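Local coordinates for malonyl CoA-acyl carrier protein transacylase (Burkholderia pseudomallei 1710b, PDB 3EZO) that probably transfers the malonyl group from malonyl-CoA to the holo acyl carrier protein, the step that supplies malonyl units to fatty acid synthesis, at residues R81-A86 against D310-L315. Residues are numbered along the deposited sequence; the frame is centred on the assembly and turned at random.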
loop_
_atom_site.group_PDB
_atom_site.type_symbol
_atom_site.label_atom_id
_atom_site.label_comp_id
_atom_site.label_asym_id
_atom_site.label_seq_id
_atom_site.Cartn_x
_atom_site.Cartn_y
_atom_site.Cartn_z
ATOM N N ARG A 81 5.166 -13.204 9.232
ATOM C CA ARG A 81 6.061 -14.150 9.867
ATOM C C ARG A 81 5.400 -14.778 11.137
ATOM O O ARG A 81 5.574 -15.958 11.386
ATOM C CB ARG A 81 7.434 -13.501 10.173
ATOM C CG ARG A 81 8.404 -13.427 8.991
ATOM C CD ARG A 81 9.696 -12.766 9.361
ATOM N NE ARG A 81 10.776 -12.882 8.374
ATOM C CZ ARG A 81 11.907 -12.182 8.431
ATOM N NH1 ARG A 81 12.086 -11.284 9.385
ATOM N NH2 ARG A 81 12.863 -12.317 7.530
ATOM N N ALA A 82 4.629 -14.013 11.907
ATOM C CA ALA A 82 3.871 -14.557 13.080
ATOM C C ALA A 82 2.818 -15.568 12.646
ATOM O O ALA A 82 2.557 -16.587 13.324
ATOM C CB ALA A 82 3.202 -13.442 13.836
ATOM N N TRP A 83 2.153 -15.264 11.537
ATOM C CA TRP A 83 1.182 -16.188 10.963
ATOM C C TRP A 83 1.864 -17.539 10.685
ATOM O O TRP A 83 1.359 -18.575 11.069
ATOM C CB TRP A 83 0.546 -15.579 9.713
ATOM C CG TRP A 83 -0.294 -16.502 8.889
ATOM C CD1 TRP A 83 0.108 -17.197 7.816
ATOM C CD2 TRP A 83 -1.681 -16.791 9.064
ATOM N NE1 TRP A 83 -0.941 -17.901 7.278
ATOM C CE2 TRP A 83 -2.053 -17.674 8.039
ATOM C CE3 TRP A 83 -2.640 -16.403 9.996
ATOM C CZ2 TRP A 83 -3.338 -18.164 7.908
ATOM C CZ3 TRP A 83 -3.912 -16.884 9.876
ATOM C CH2 TRP A 83 -4.261 -17.766 8.827
ATOM N N GLN A 84 3.032 -17.513 10.058
ATOM C CA GLN A 84 3.792 -18.736 9.758
ATOM C C GLN A 84 4.251 -19.497 11.010
ATOM O O GLN A 84 4.108 -20.734 11.029
ATOM C CB GLN A 84 5.032 -18.439 8.908
ATOM C CG GLN A 84 4.743 -17.980 7.481
ATOM C CD GLN A 84 6.010 -17.522 6.778
ATOM O OE1 GLN A 84 6.637 -16.562 7.207
ATOM N NE2 GLN A 84 6.394 -18.206 5.692
ATOM N N GLN A 85 4.853 -18.757 11.969
ATOM C CA GLN A 85 5.323 -19.275 13.264
ATOM C C GLN A 85 4.188 -19.996 13.985
ATOM O O GLN A 85 4.436 -20.992 14.659
ATOM C CB GLN A 85 5.992 -18.179 14.181
ATOM C CG GLN A 85 6.773 -18.733 15.501
ATOM C CD GLN A 85 7.019 -17.690 16.682
ATOM O OE1 GLN A 85 7.391 -16.559 16.469
ATOM N NE2 GLN A 85 6.854 -18.148 17.931
ATOM N N ALA A 86 2.963 -19.500 13.817
ATOM C CA ALA A 86 1.762 -20.089 14.371
ATOM C C ALA A 86 1.248 -21.266 13.565
ATOM O O ALA A 86 0.236 -21.866 13.936
ATOM C CB ALA A 86 0.629 -19.016 14.496
ATOM N N ASP A 310 -5.300 -15.746 15.766
ATOM C CA ASP A 310 -6.094 -16.971 16.053
ATOM C C ASP A 310 -7.453 -17.012 15.389
ATOM O O ASP A 310 -7.848 -18.039 14.865
ATOM C CB ASP A 310 -6.237 -17.203 17.558
ATOM C CG ASP A 310 -4.967 -17.678 18.167
ATOM O OD1 ASP A 310 -4.103 -18.144 17.392
ATOM O OD2 ASP A 310 -4.794 -17.535 19.404
ATOM N N GLU A 311 -8.177 -15.903 15.398
ATOM C CA GLU A 311 -9.426 -15.861 14.648
ATOM C C GLU A 311 -9.219 -16.039 13.144
ATOM O O GLU A 311 -10.074 -16.579 12.453
ATOM C CB GLU A 311 -10.185 -14.551 14.930
ATOM C CG GLU A 311 -10.907 -14.542 16.268
ATOM C CD GLU A 311 -11.932 -15.704 16.404
ATOM O OE1 GLU A 311 -12.908 -15.775 15.607
ATOM O OE2 GLU A 311 -11.745 -16.562 17.301
ATOM N N ALA A 312 -8.109 -15.543 12.622
ATOM C CA ALA A 312 -7.809 -15.695 11.200
ATOM C C ALA A 312 -7.450 -17.154 10.902
ATOM O O ALA A 312 -7.902 -17.717 9.906
ATOM C CB ALA A 312 -6.700 -14.749 10.788
ATOM N N LEU A 313 -6.653 -17.775 11.766
ATOM C CA LEU A 313 -6.419 -19.227 11.678
ATOM C C LEU A 313 -7.714 -20.025 11.476
ATOM O O LEU A 313 -7.736 -20.984 10.687
ATOM C CB LEU A 313 -5.641 -19.760 12.903
ATOM C CG LEU A 313 -4.151 -19.422 12.992
ATOM C CD1 LEU A 313 -3.512 -19.843 14.362
ATOM C CD2 LEU A 313 -3.383 -20.031 11.828
ATOM N N LYS A 314 -8.800 -19.622 12.146
ATOM C CA LYS A 314 -10.118 -20.320 12.000
ATOM C C LYS A 314 -10.664 -20.169 10.569
ATOM O O LYS A 314 -10.945 -21.156 9.872
ATOM C CB LYS A 314 -11.133 -19.724 12.996
ATOM C CG LYS A 314 -11.883 -20.682 13.870
ATOM C CD LYS A 314 -13.005 -19.949 14.637
ATOM C CE LYS A 314 -14.110 -20.934 15.076
ATOM N NZ LYS A 314 -15.151 -20.281 15.943
ATOM N N LEU A 315 -10.778 -18.922 10.117
ATOM C CA LEU A 315 -11.407 -18.617 8.829
ATOM C C LEU A 315 -10.675 -19.292 7.678
ATOM O O LEU A 315 -9.469 -19.499 7.750
ATOM C CB LEU A 315 -11.487 -17.101 8.604
#
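Trp-83, whose indole NE1 is hydrogen-bonded to the carbonyl O of Ala-89, reaches across to Ala-312 and Leu-313 with the six-membered half of its ring. No hydrogen bond joins 81-86 to 310-315; the side-chain contacts between them are apolar. CD2 of Leu-313 stands over one face of the indole, 4.0 Å from the centroid of the six-membered ring and 22° off its normal, which meets the geometry of a CH-pi contact. That methyl is displaced toward the rim, and its nearest ring atom is CZ3 of Trp-83, at 3.7 Å. The same CZ3 lies 3.6 Å from CB of Ala-312, which approaches obliquely, while the carbonyl C of Ala-312 lies in the ring plane, at its edge. CZ3 lies 3.4 Å from the backbone N of Leu-313, so the ring touches main chain as well as methyl groups. With CG anti to the backbone N (chi1 170°), the indole runs antiparallel alongside the Leu-313 side chain, each reaching toward the other's helix. At the margin, CB of Ala-86 meets CD1 of Leu-313 at 4.2 Å. Away from the predicted active-site residues Ser-98 and His-207 of the acyl transferase fold, the contact joins the C-terminal end of helix 65-85 to helix 306-314, whose Leu-309 also touches Ala-82 and Ala-86; Trp-83 and Ala-312 both pack on outer strand 299-303 of the parallel sheet, and Phe-13 of strand 11-15 meets the indole edge-to-face.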